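Local coordinates for protein glucosamine--fructose-6-phosphate aminotransferase [isomerizing] (Francisella tularensis subsp. tularensis, PDB 3TBF) that probably makes glucosamine 6-phosphate from fructose 6-phosphate and glutamine, its C-terminal part carrying two sugar-isomerase (SIS) domains, at residues A[236-241]-A[280-285]; A[244-249]-A[257-262]; A[268-273]-A[296-301]; A[306-311]-A[318-323]. All coordinates share one frame; numbering follows the deposited sequence.

How the contacts relate
Following the chain, strand 229-234 leads to contact 1, which begins in the turn leading into helix 238-253, and contact 2 begins on that helix. Contact 2 closes first, bringing 257-262 on the next strand back against 244-249; it is nested inside the larger loop that contact 1 closes when 280-285 reaches 236-241. Contact 3 starts within that larger loop, at 268-273, and ends beyond it on helix 289-301, so contacts 1 and 3 cross. Contact 4 follows in series, folding 318-323 onto strand 305-311. Contacts 1, 2 and 4 all reach the same parallel sheet, and Ala281 and Val283 of contact 1 pair with Phe309 of contact 4. Contact 3 meets contact 4 where Leu296 packs on Phe320.

Contact 1 of 4, residues A[236-241]-A[280-285]; sequences GLYYPI and VAVVPN
A backbone bond of 3.1 Å from Tyr239 N to Gly236 O closes the turn that presents Tyr238 to Pro284 and Val282; between the two segments themselves the contact is apolar. The phenol ring is held between two aliphatic groups. Over one face comes Pro284, whose CG stands 3.9 Å from the ring centroid and 25° off the normal, a CH-pi contact displaced toward the rim, where CG is 3.5 Å from Tyr238 CE2. The opposite face is covered by the ring's own neighbour in sequence, Leu237, through CB. This is the C-terminal end of the central strand in the parallel sheet of an SIS domain, a nucleotide-binding-like alpha/beta sandwich, meeting the N-terminal part of helix 238-253, which follows the neighbouring strand 229-234. Tyr238 CG lies anti to the carbonyl carbon (chi1 -52°), which turns the ring toward the end of the strand. The Val282 side chain crosses that of Tyr238 at about a right angle, CG1 4.0 Å from Tyr238 CD1. Beyond the pair, helix 335-355 closes in: Ala336 touches Tyr238 and Phe340 touches Val282. On the same Gly236, the N is hydrogen-bonded to Glu91 OE2 of the second subunit.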
loop_
_atom_site.group_PDB
_atom_site.type_symbol
_atom_site.label_atom_id
_atom_site.label_comp_id
_atom_site.label_asym_id
_atom_site.label_seq_id
_atom_site.Cartn_x
_atom_site.Cartn_y
_atom_site.Cartn_z
ATOM N N GLY A 236 -10.194 4.595 -6.183
ATOM C CA GLY A 236 -11.226 3.619 -5.800
ATOM C C GLY A 236 -10.825 2.211 -6.215
ATOM O O GLY A 236 -9.644 1.821 -6.125
ATOM N N LEU A 237 -11.808 1.448 -6.685
ATOM C CA LEU A 237 -11.571 0.160 -7.293
ATOM C C LEU A 237 -10.413 0.157 -8.299
ATOM O O LEU A 237 -9.797 -0.863 -8.477
ATOM C CB LEU A 237 -12.802 -0.231 -8.094
ATOM C CG LEU A 237 -13.881 -1.034 -7.398
ATOM C CD1 LEU A 237 -15.291 -0.960 -8.159
ATOM C CD2 LEU A 237 -13.313 -2.438 -7.312
ATOM N N TYR A 238 -10.149 1.272 -8.984
ATOM C CA TYR A 238 -9.234 1.279 -10.140
ATOM C C TYR A 238 -7.811 1.598 -9.720
ATOM O O TYR A 238 -6.873 1.538 -10.540
ATOM C CB TYR A 238 -9.754 2.248 -11.227
ATOM C CG TYR A 238 -11.186 1.906 -11.522
ATOM C CD1 TYR A 238 -11.485 0.899 -12.404
ATOM C CD2 TYR A 238 -12.236 2.505 -10.839
ATOM C CE1 TYR A 238 -12.806 0.481 -12.610
ATOM C CE2 TYR A 238 -13.567 2.118 -11.050
ATOM C CZ TYR A 238 -13.832 1.092 -11.927
ATOM O OH TYR A 238 -15.116 0.668 -12.147
ATOM N N TYR A 239 -7.642 1.938 -8.435
ATOM C CA TYR A 239 -6.324 2.131 -7.899
ATOM C C TYR A 239 -5.576 0.813 -7.964
ATOM O O TYR A 239 -4.539 0.743 -8.626
ATOM C CB TYR A 239 -6.312 2.839 -6.506
ATOM C CG TYR A 239 -4.981 2.790 -5.768
ATOM C CD1 TYR A 239 -3.791 3.066 -6.424
ATOM C CD2 TYR A 239 -4.918 2.451 -4.416
ATOM C CE1 TYR A 239 -2.535 2.988 -5.758
ATOM C CE2 TYR A 239 -3.671 2.369 -3.736
ATOM C CZ TYR A 239 -2.489 2.637 -4.422
ATOM O OH TYR A 239 -1.275 2.573 -3.763
ATOM N N PRO A 240 -6.119 -0.260 -7.359
ATOM C CA PRO A 240 -5.441 -1.547 -7.487
ATOM C C PRO A 240 -5.303 -2.006 -8.926
ATOM O O PRO A 240 -4.390 -2.777 -9.259
ATOM C CB PRO A 240 -6.327 -2.509 -6.706
ATOM C CG PRO A 240 -7.236 -1.712 -5.849
ATOM C CD PRO A 240 -7.252 -0.286 -6.409
ATOM N N ILE A 241 -6.234 -1.620 -9.796
ATOM C CA ILE A 241 -6.097 -1.984 -11.197
ATOM C C ILE A 241 -4.878 -1.252 -11.789
ATOM O O ILE A 241 -4.115 -1.842 -12.566
ATOM C CB ILE A 241 -7.388 -1.664 -11.969
ATOM C CG1 ILE A 241 -8.539 -2.573 -11.472
ATOM C CG2 ILE A 241 -7.220 -1.734 -13.540
ATOM C CD1 ILE A 241 -8.237 -3.995 -11.428
ATOM N N VAL A 280 -0.211 6.876 -17.340
ATOM C CA VAL A 280 -1.257 5.986 -17.829
ATOM C C VAL A 280 -2.383 5.960 -16.797
ATOM O O VAL A 280 -2.153 5.720 -15.602
ATOM C CB VAL A 280 -0.748 4.589 -18.053
ATOM C CG1 VAL A 280 -1.867 3.761 -18.548
ATOM C CG2 VAL A 280 0.415 4.568 -19.054
ATOM N N ALA A 281 -3.585 6.272 -17.220
ATOM C CA ALA A 281 -4.668 6.332 -16.272
ATOM C C ALA A 281 -5.910 5.669 -16.826
ATOM O O ALA A 281 -6.148 5.617 -18.032
ATOM C CB ALA A 281 -4.961 7.811 -15.857
ATOM N N VAL A 282 -6.727 5.223 -15.902
ATOM C CA VAL A 282 -7.963 4.547 -16.156
ATOM C C VAL A 282 -9.039 5.496 -15.639
ATOM O O VAL A 282 -9.028 5.882 -14.483
ATOM C CB VAL A 282 -7.984 3.219 -15.376
ATOM C CG1 VAL A 282 -9.393 2.656 -15.269
ATOM C CG2 VAL A 282 -6.977 2.152 -16.030
ATOM N N VAL A 283 -9.957 5.898 -16.531
ATOM C CA VAL A 283 -10.996 6.870 -16.223
ATOM C C VAL A 283 -12.387 6.266 -16.431
ATOM O O VAL A 283 -12.947 6.296 -17.528
ATOM C CB VAL A 283 -10.811 8.100 -17.111
ATOM C CG1 VAL A 283 -11.762 9.190 -16.695
ATOM C CG2 VAL A 283 -9.359 8.600 -17.045
ATOM N N PRO A 284 -12.957 5.687 -15.384
ATOM C CA PRO A 284 -14.211 4.987 -15.478
ATOM C C PRO A 284 -15.478 5.858 -15.363
ATOM O O PRO A 284 -15.444 7.054 -15.022
ATOM C CB PRO A 284 -14.156 4.072 -14.265
ATOM C CG PRO A 284 -13.490 4.913 -13.232
ATOM C CD PRO A 284 -12.433 5.671 -14.004
ATOM N N ASN A 285 -16.611 5.218 -15.601
ATOM C CA ASN A 285 -17.918 5.866 -15.509
ATOM C C ASN A 285 -18.516 5.698 -14.126
ATOM O O ASN A 285 -19.344 4.807 -13.906
ATOM C CB ASN A 285 -18.880 5.243 -16.526
ATOM C CG ASN A 285 -20.250 5.896 -16.509
ATOM O OD1 ASN A 285 -20.376 7.106 -16.305
ATOM N ND2 ASN A 285 -21.277 5.095 -16.725
#

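Contact 2 of 4, residues A[244-249]-A[257-262]; sequences EGALKL and AEAYPS
Ala246 and Ala257 pack methyl to methyl, CB to CB 4.0 Å, with backbones close enough that Ala257 CB also comes within 3.5 Å of Ala246 O. Small side chains let helix and strand axes approach to 6.9 Å, running antiparallel at 174°. Ala246 CB also reaches the next helix-facing residue, 3.9 Å from Ala259 N and 4.2 Å from Ala259 CB. One turn on, Leu249 adds its CD2 4.0 Å from Ala257 CB; its CG is anti to the backbone N (chi1 -171°). On the far side of the helix from the strand, Lys248 NZ forms a 2.7 Å salt bridge with Glu244 OE2, meeting it from above the carboxylate plane, 50° out of it. Thr64 OG1 hydrogen-bonds to both of these charged groups, and Asn67 takes Glu244 OE1, so the outer face of the helix is tied to the start of helix 63-80. Glu258 points away from the helix, its OE1 hydrogen-bonded to His256 NE2 of the second subunit. This is the return half of a beta-alpha-beta unit, from helix 238-253 to strand 256-261, outermost in this chain's sheet; Phe232 of strand 229-234 packs on Ala246 and Leu249, and Val351 of helix 335-355 touches Leu249.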
loop_
_atom_site.group_PDB
_atom_site.type_symbol
_atom_site.label_atom_id
_atom_site.label_comp_id
_atom_site.label_asym_id
_atom_site.label_seq_id
_atom_site.Cartn_x
_atom_site.Cartn_y
_atom_site.Cartn_z
ATOM N N GLU A 244 -1.801 -2.971 -10.645
ATOM C CA GLU A 244 -1.550 -4.177 -11.424
ATOM C C GLU A 244 -0.992 -3.850 -12.782
ATOM O O GLU A 244 -0.094 -4.517 -13.236
ATOM C CB GLU A 244 -2.803 -4.999 -11.611
ATOM C CG GLU A 244 -2.601 -6.188 -12.504
ATOM C CD GLU A 244 -1.859 -7.352 -11.869
ATOM O OE1 GLU A 244 -1.311 -7.211 -10.767
ATOM O OE2 GLU A 244 -1.805 -8.441 -12.492
ATOM N N GLY A 245 -1.552 -2.843 -13.452
ATOM C CA GLY A 245 -0.938 -2.348 -14.684
ATOM C C GLY A 245 0.546 -2.000 -14.539
ATOM O O GLY A 245 1.361 -2.348 -15.384
ATOM N N ALA A 246 0.903 -1.315 -13.450
ATOM C CA ALA A 246 2.305 -0.904 -13.240
ATOM C C ALA A 246 3.148 -2.102 -13.007
ATOM O O ALA A 246 4.262 -2.150 -13.467
ATOM C CB ALA A 246 2.451 0.096 -12.064
ATOM N N LEU A 247 2.631 -3.064 -12.269
ATOM C CA LEU A 247 3.360 -4.285 -12.019
ATOM C C LEU A 247 3.654 -4.992 -13.318
ATOM O O LEU A 247 4.757 -5.469 -13.509
ATOM C CB LEU A 247 2.544 -5.202 -11.108
ATOM C CG LEU A 247 3.108 -6.596 -10.866
ATOM C CD1 LEU A 247 4.491 -6.384 -10.145
ATOM C CD2 LEU A 247 2.125 -7.467 -10.050
ATOM N N LYS A 248 2.686 -5.087 -14.232
ATOM C CA LYS A 248 2.992 -5.783 -15.521
ATOM C C LYS A 248 4.081 -5.030 -16.298
ATOM O O LYS A 248 4.992 -5.647 -16.836
ATOM C CB LYS A 248 1.815 -5.969 -16.466
ATOM C CG LYS A 248 0.521 -6.579 -15.928
ATOM C CD LYS A 248 0.595 -8.032 -15.613
ATOM C CE LYS A 248 1.177 -8.318 -14.231
ATOM N NZ LYS A 248 0.425 -9.466 -13.578
ATOM N N LEU A 249 3.969 -3.723 -16.396
ATOM C CA LEU A 249 4.924 -2.979 -17.195
ATOM C C LEU A 249 6.315 -3.150 -16.656
ATOM O O LEU A 249 7.250 -3.386 -17.406
ATOM C CB LEU A 249 4.563 -1.494 -17.232
ATOM C CG LEU A 249 5.382 -0.670 -18.220
ATOM C CD1 LEU A 249 5.188 -1.238 -19.550
ATOM C CD2 LEU A 249 4.968 0.814 -18.173
ATOM N N ALA A 257 7.841 1.533 -13.431
ATOM C CA ALA A 257 6.461 1.921 -13.463
ATOM C C ALA A 257 6.012 1.919 -12.050
ATOM O O ALA A 257 6.330 1.000 -11.338
ATOM C CB ALA A 257 5.656 0.912 -14.253
ATOM N N GLU A 258 5.270 2.945 -11.646
ATOM C CA GLU A 258 4.694 3.017 -10.338
ATOM C C GLU A 258 3.284 3.592 -10.360
ATOM O O GLU A 258 2.985 4.572 -11.105
ATOM C CB GLU A 258 5.570 3.921 -9.472
ATOM C CG GLU A 258 5.198 3.798 -7.997
ATOM C CD GLU A 258 6.017 4.701 -7.104
ATOM O OE1 GLU A 258 6.772 5.515 -7.693
ATOM O OE2 GLU A 258 5.872 4.618 -5.849
ATOM N N ALA A 259 2.436 3.024 -9.497
ATOM C CA ALA A 259 1.036 3.431 -9.373
ATOM C C ALA A 259 0.787 4.277 -8.150
ATOM O O ALA A 259 1.302 3.985 -7.072
ATOM C CB ALA A 259 0.120 2.233 -9.346
ATOM N N TYR A 260 -0.052 5.287 -8.326
ATOM C CA TYR A 260 -0.480 6.168 -7.227
ATOM C C TYR A 260 -1.996 6.292 -7.253
ATOM O O TYR A 260 -2.581 6.312 -8.339
ATOM C CB TYR A 260 0.135 7.532 -7.399
ATOM C CG TYR A 260 1.653 7.574 -7.202
ATOM C CD1 TYR A 260 2.214 7.793 -5.935
ATOM C CD2 TYR A 260 2.516 7.471 -8.293
ATOM C CE1 TYR A 260 3.582 7.859 -5.770
ATOM C CE2 TYR A 260 3.866 7.514 -8.146
ATOM C CZ TYR A 260 4.414 7.726 -6.887
ATOM O OH TYR A 260 5.804 7.807 -6.771
ATOM N N PRO A 261 -2.643 6.315 -6.072
ATOM C CA PRO A 261 -4.071 6.660 -6.052
ATOM C C PRO A 261 -4.148 8.092 -6.502
ATOM O O PRO A 261 -3.361 8.901 -6.017
ATOM C CB PRO A 261 -4.468 6.558 -4.566
ATOM C CG PRO A 261 -3.231 6.281 -3.786
ATOM C CD PRO A 261 -2.043 6.326 -4.716
ATOM N N SER A 262 -5.036 8.407 -7.433
ATOM C CA SER A 262 -5.038 9.744 -8.034
ATOM C C SER A 262 -5.179 10.909 -7.045
ATOM O O SER A 262 -4.673 12.001 -7.298
ATOM C CB SER A 262 -6.131 9.824 -9.077
ATOM O OG SER A 262 -6.102 8.647 -9.874
#

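Contact 3 of 4, residues A[268-273]-A[296-301]; sequences GPLALV and LQEVHA
The carboxylate of Glu298 is the flat group at this contact, and Leu270 lies over one face of it: CD2 stands almost straight above OE1, at 4.2 Å. The two side chains run at about a right angle, with the glutamate extended beyond CG, so the leucine meets the carboxylate at its far end. Glu298 OE2 makes a long, weak ion pair with Lys266 NZ. The other branch of the leucine, CD1, lies 4.0 Å from Val299 CG2, and 4.2 Å from Val299 CA, so Leu270 straddles two successive residues of the helix. Val273 CG1, anti to the backbone N (chi1 -179°), is 4.1 Å from Val299 O and more loosely 4.5 Å from Val299 CG1. A type I turn from Leu270 to Val273, closed by a 3.1 Å bond from Val273 N to Leu270 O, brings both side chains to the same helix face. Leu265 packs on Leu270 and Val299 alike, and Val299 also packs on Ile279 and Leu306 of the sheet. Ala271 and Leu272 touch the second subunit. Within this alpha/beta SIS domain the loop between strands 256-261 and 278-283 folds against helix 289-301, which flanks the sheet.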
loop_
_atom_site.group_PDB
_atom_site.type_symbol
_atom_site.label_atom_id
_atom_site.label_comp_id
_atom_site.label_asym_id
_atom_site.label_seq_id
_atom_site.Cartn_x
_atom_site.Cartn_y
_atom_site.Cartn_z
ATOM N N GLY A 268 3.395 13.439 -3.054
ATOM C CA GLY A 268 4.570 12.805 -3.637
ATOM C C GLY A 268 4.811 13.148 -5.097
ATOM O O GLY A 268 5.536 14.113 -5.413
ATOM N N PRO A 269 4.174 12.379 -5.981
ATOM C CA PRO A 269 4.448 12.199 -7.412
ATOM C C PRO A 269 4.330 13.375 -8.368
ATOM O O PRO A 269 4.796 13.256 -9.505
ATOM C CB PRO A 269 3.403 11.152 -7.838
ATOM C CG PRO A 269 2.341 11.252 -6.869
ATOM C CD PRO A 269 2.988 11.610 -5.559
ATOM N N LEU A 270 3.683 14.469 -7.978
ATOM C CA LEU A 270 3.724 15.647 -8.847
ATOM C C LEU A 270 5.182 16.018 -9.120
ATOM O O LEU A 270 5.542 16.328 -10.245
ATOM C CB LEU A 270 2.975 16.835 -8.249
ATOM C CG LEU A 270 1.598 17.165 -8.832
ATOM C CD1 LEU A 270 1.356 16.456 -10.175
ATOM C CD2 LEU A 270 0.496 16.848 -7.849
ATOM N N ALA A 271 6.025 15.926 -8.091
ATOM C CA ALA A 271 7.450 16.228 -8.236
ATOM C C ALA A 271 8.117 15.498 -9.413
ATOM O O ALA A 271 8.912 16.077 -10.140
ATOM C CB ALA A 271 8.196 15.925 -6.924
ATOM N N LEU A 272 7.780 14.226 -9.593
ATOM C CA LEU A 272 8.406 13.373 -10.617
ATOM C C LEU A 272 7.982 13.672 -12.067
ATOM O O LEU A 272 8.703 13.338 -13.030
ATOM C CB LEU A 272 8.104 11.901 -10.311
ATOM C CG LEU A 272 8.648 11.324 -9.004
ATOM C CD1 LEU A 272 8.378 9.815 -8.980
ATOM C CD2 LEU A 272 10.146 11.625 -8.860
ATOM N N VAL A 273 6.819 14.292 -12.206
ATOM C CA VAL A 273 6.235 14.517 -13.523
ATOM C C VAL A 273 6.921 15.658 -14.231
ATOM O O VAL A 273 6.934 16.760 -13.727
ATOM C CB VAL A 273 4.724 14.895 -13.476
ATOM C CG1 VAL A 273 4.205 15.080 -14.891
ATOM C CG2 VAL A 273 3.915 13.869 -12.734
ATOM N N LEU A 296 -6.165 14.767 -12.904
ATOM C CA LEU A 296 -5.499 14.658 -14.170
ATOM C C LEU A 296 -5.052 16.024 -14.672
ATOM O O LEU A 296 -4.014 16.149 -15.304
ATOM C CB LEU A 296 -6.402 13.925 -15.153
ATOM C CG LEU A 296 -6.376 12.411 -14.925
ATOM C CD1 LEU A 296 -7.555 11.736 -15.571
ATOM C CD2 LEU A 296 -5.081 11.826 -15.455
ATOM N N GLN A 297 -5.836 17.049 -14.349
ATOM C CA GLN A 297 -5.484 18.417 -14.701
ATOM C C GLN A 297 -4.186 18.808 -14.008
ATOM O O GLN A 297 -3.259 19.307 -14.654
ATOM C CB GLN A 297 -6.610 19.383 -14.342
ATOM C CG GLN A 297 -6.421 20.804 -14.937
ATOM C CD GLN A 297 -6.427 20.832 -16.487
ATOM O OE1 GLN A 297 -7.460 20.534 -17.123
ATOM N NE2 GLN A 297 -5.280 21.214 -17.098
ATOM N N GLU A 298 -4.098 18.527 -12.705
ATOM C CA GLU A 298 -2.876 18.830 -11.952
ATOM C C GLU A 298 -1.709 18.222 -12.726
ATOM O O GLU A 298 -0.718 18.915 -13.013
ATOM C CB GLU A 298 -2.898 18.268 -10.512
ATOM C CG GLU A 298 -3.957 18.867 -9.541
ATOM C CD GLU A 298 -3.664 18.563 -8.011
ATOM O OE1 GLU A 298 -2.853 19.309 -7.391
ATOM O OE2 GLU A 298 -4.259 17.594 -7.424
ATOM N N VAL A 299 -1.844 16.944 -13.104
ATOM C CA VAL A 299 -0.744 16.244 -13.775
ATOM C C VAL A 299 -0.459 16.846 -15.145
ATOM O O VAL A 299 0.694 17.018 -15.525
ATOM C CB VAL A 299 -1.003 14.700 -13.899
ATOM C CG1 VAL A 299 -0.179 14.091 -15.040
ATOM C CG2 VAL A 299 -0.675 14.021 -12.604
ATOM N N HIS A 300 -1.521 17.153 -15.885
ATOM C CA HIS A 300 -1.375 17.785 -17.190
ATOM C C HIS A 300 -0.660 19.114 -17.065
ATOM O O HIS A 300 0.224 19.448 -17.842
ATOM C CB HIS A 300 -2.719 18.048 -17.843
ATOM C CG HIS A 300 -2.589 18.537 -19.258
ATOM N ND1 HIS A 300 -2.916 19.824 -19.643
ATOM C CD2 HIS A 300 -2.092 17.924 -20.360
ATOM C CE1 HIS A 300 -2.670 19.960 -20.934
ATOM N NE2 HIS A 300 -2.162 18.826 -21.389
ATOM N N ALA A 301 -1.022 19.849 -16.033
ATOM C CA ALA A 301 -0.338 21.100 -15.728
ATOM C C ALA A 301 1.194 20.979 -15.658
ATOM O O ALA A 301 1.871 21.982 -15.903
ATOM C CB ALA A 301 -0.901 21.726 -14.457
#

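Contact 4 of 4, residues A[306-311]-A[318-323]; sequences LILFVD and VNFDNS
A long irregular connection links two neighbouring parallel strands here, 305-311 and 324-328, the latter outermost within this chain, and its second half, 318-323, folds back over the first strand. Phe320 and Leu306 form the principal pair. Leu306 CD2 sits over one face of the phenyl ring, 3.8 Å from its centroid and 23° off the normal, a CH-pi contact shifted toward the substituted side: Phe320 CG is 3.5 Å away. The Leu308 side chain crosses that of Phe320 at about a right angle, CD1 4.1 Å from Phe320 CD2. That methyl also meets Val318 CG1 at 3.9 Å. Further along, Val310 and Val318 slide past each other in opposite directions, CG2 to CG2 4.1 Å. The three strand residues Leu306, Leu308 and Val310 thus project from the same sheet face, in the alternation expected of a strand, and in this SIS domain the connection to strand 324-328, which has no helix, packs on them. The last residues make a type II turn from Phe320 to Ser323, with positive phi at Asn322, the third residue of the turn. Phe320 O is gripped twice by Ser323, by N and, at 2.9 Å, by OG. With OG set between the backbone N and the carbonyl carbon (chi1 67°), the hydroxyl turns back to that carbonyl, tilted 20° from its plane. Ser323 CB itself lies 3.7 Å from Leu306 CB. Helix 289-301 lies on the ring too: Leu293, Leu296 and Gln297 all touch Phe320, while Asp321 O is hydrogen-bonded to His300 NE2.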
loop_
_atom_site.group_PDB
_atom_site.type_symbol
_atom_site.label_atom_id
_atom_site.label_comp_id
_atom_site.label_asym_id
_atom_site.label_seq_id
_atom_site.Cartn_x
_atom_site.Cartn_y
_atom_site.Cartn_z
ATOM N N LEU A 306 -0.289 12.236 -21.065
ATOM C CA LEU A 306 -1.457 11.516 -20.606
ATOM C C LEU A 306 -1.867 10.509 -21.671
ATOM O O LEU A 306 -2.063 10.884 -22.849
ATOM C CB LEU A 306 -2.649 12.467 -20.341
ATOM C CG LEU A 306 -2.806 13.162 -18.972
ATOM C CD1 LEU A 306 -1.452 13.673 -18.479
ATOM C CD2 LEU A 306 -3.837 14.330 -18.991
ATOM N N ILE A 307 -1.947 9.241 -21.228
ATOM C CA ILE A 307 -2.422 8.101 -22.012
ATOM C C ILE A 307 -3.572 7.511 -21.241
ATOM O O ILE A 307 -3.373 6.927 -20.149
ATOM C CB ILE A 307 -1.322 7.068 -22.147
ATOM C CG1 ILE A 307 -0.156 7.673 -22.936
ATOM C CG2 ILE A 307 -1.825 5.872 -22.818
ATOM C CD1 ILE A 307 1.091 6.875 -22.827
ATOM N N LEU A 308 -4.779 7.704 -21.771
ATOM C CA LEU A 308 -5.972 7.462 -20.990
ATOM C C LEU A 308 -6.845 6.412 -21.587
ATOM O O LEU A 308 -7.141 6.457 -22.758
ATOM C CB LEU A 308 -6.772 8.729 -20.830
ATOM C CG LEU A 308 -6.034 9.984 -20.347
ATOM C CD1 LEU A 308 -7.000 11.119 -20.427
ATOM C CD2 LEU A 308 -5.444 9.839 -18.941
ATOM N N PHE A 309 -7.261 5.471 -20.749
ATOM C CA PHE A 309 -8.223 4.497 -21.085
ATOM C C PHE A 309 -9.488 4.825 -20.348
ATOM O O PHE A 309 -9.566 4.840 -19.130
ATOM C CB PHE A 309 -7.724 3.134 -20.678
ATOM C CG PHE A 309 -6.477 2.723 -21.381
ATOM C CD1 PHE A 309 -6.487 2.404 -22.718
ATOM C CD2 PHE A 309 -5.303 2.660 -20.711
ATOM C CE1 PHE A 309 -5.328 2.029 -23.377
ATOM C CE2 PHE A 309 -4.147 2.271 -21.368
ATOM C CZ PHE A 309 -4.180 1.971 -22.722
ATOM N N VAL A 310 -10.517 5.055 -21.108
ATOM C CA VAL A 310 -11.651 5.833 -20.678
ATOM C C VAL A 310 -12.890 5.078 -21.079
ATOM O O VAL A 310 -12.896 4.458 -22.100
ATOM C CB VAL A 310 -11.522 7.193 -21.420
ATOM C CG1 VAL A 310 -12.879 7.753 -21.878
ATOM C CG2 VAL A 310 -10.617 8.160 -20.647
ATOM N N ASP A 311 -13.933 5.103 -20.266
ATOM C CA ASP A 311 -15.210 4.485 -20.634
ATOM C C ASP A 311 -15.896 5.420 -21.618
ATOM O O ASP A 311 -15.823 6.653 -21.443
ATOM C CB ASP A 311 -16.113 4.269 -19.419
ATOM C CG ASP A 311 -17.416 3.548 -19.767
ATOM O OD1 ASP A 311 -18.329 4.146 -20.395
ATOM O OD2 ASP A 311 -17.538 2.354 -19.426
ATOM N N VAL A 318 -13.747 14.215 -21.358
ATOM C CA VAL A 318 -12.316 14.066 -21.255
ATOM C C VAL A 318 -11.595 14.830 -22.352
ATOM O O VAL A 318 -11.463 14.350 -23.474
ATOM C CB VAL A 318 -11.906 12.589 -21.307
ATOM C CG1 VAL A 318 -10.431 12.502 -21.529
ATOM C CG2 VAL A 318 -12.347 11.869 -20.036
ATOM N N ASN A 319 -11.080 15.996 -21.992
ATOM C CA ASN A 319 -10.382 16.858 -22.919
ATOM C C ASN A 319 -9.011 17.347 -22.390
ATOM O O ASN A 319 -8.948 18.247 -21.552
ATOM C CB ASN A 319 -11.295 18.039 -23.239
ATOM C CG ASN A 319 -12.694 17.587 -23.718
ATOM O OD1 ASN A 319 -13.701 17.787 -23.024
ATOM N ND2 ASN A 319 -12.749 16.940 -24.894
ATOM N N PHE A 320 -7.921 16.759 -22.897
ATOM C CA PHE A 320 -6.555 17.228 -22.614
ATOM C C PHE A 320 -5.738 17.400 -23.881
ATOM O O PHE A 320 -5.540 16.438 -24.621
ATOM C CB PHE A 320 -5.846 16.267 -21.647
ATOM C CG PHE A 320 -6.554 16.127 -20.342
ATOM C CD1 PHE A 320 -6.318 17.009 -19.332
ATOM C CD2 PHE A 320 -7.519 15.146 -20.156
ATOM C CE1 PHE A 320 -6.990 16.907 -18.128
ATOM C CE2 PHE A 320 -8.208 15.045 -18.945
ATOM C CZ PHE A 320 -7.939 15.937 -17.935
ATOM N N ASP A 321 -5.278 18.627 -24.125
ATOM C CA ASP A 321 -4.463 18.938 -25.297
ATOM C C ASP A 321 -3.336 17.917 -25.352
ATOM O O ASP A 321 -2.734 17.596 -24.314
ATOM C CB ASP A 321 -3.905 20.386 -25.223
ATOM C CG ASP A 321 -3.286 20.884 -26.583
ATOM O OD1 ASP A 321 -3.888 21.797 -27.229
ATOM O OD2 ASP A 321 -2.200 20.372 -26.999
ATOM N N ASN A 322 -3.102 17.351 -26.534
ATOM C CA ASN A 322 -1.932 16.494 -26.766
ATOM C C ASN A 322 -1.840 15.153 -25.949
ATOM O O ASN A 322 -0.779 14.508 -25.916
ATOM C CB ASN A 322 -0.653 17.323 -26.557
ATOM C CG ASN A 322 0.603 16.630 -27.102
ATOM O OD1 ASN A 322 1.486 16.206 -26.334
ATOM N ND2 ASN A 322 0.688 16.517 -28.428
ATOM N N SER A 323 -2.942 14.730 -25.318
ATOM C CA SER A 323 -3.049 13.383 -24.748
ATOM C C SER A 323 -3.444 12.342 -25.799
ATOM O O SER A 323 -3.800 12.679 -26.912
ATOM C CB SER A 323 -4.089 13.374 -23.634
ATOM O OG SER A 323 -5.391 13.610 -24.151
#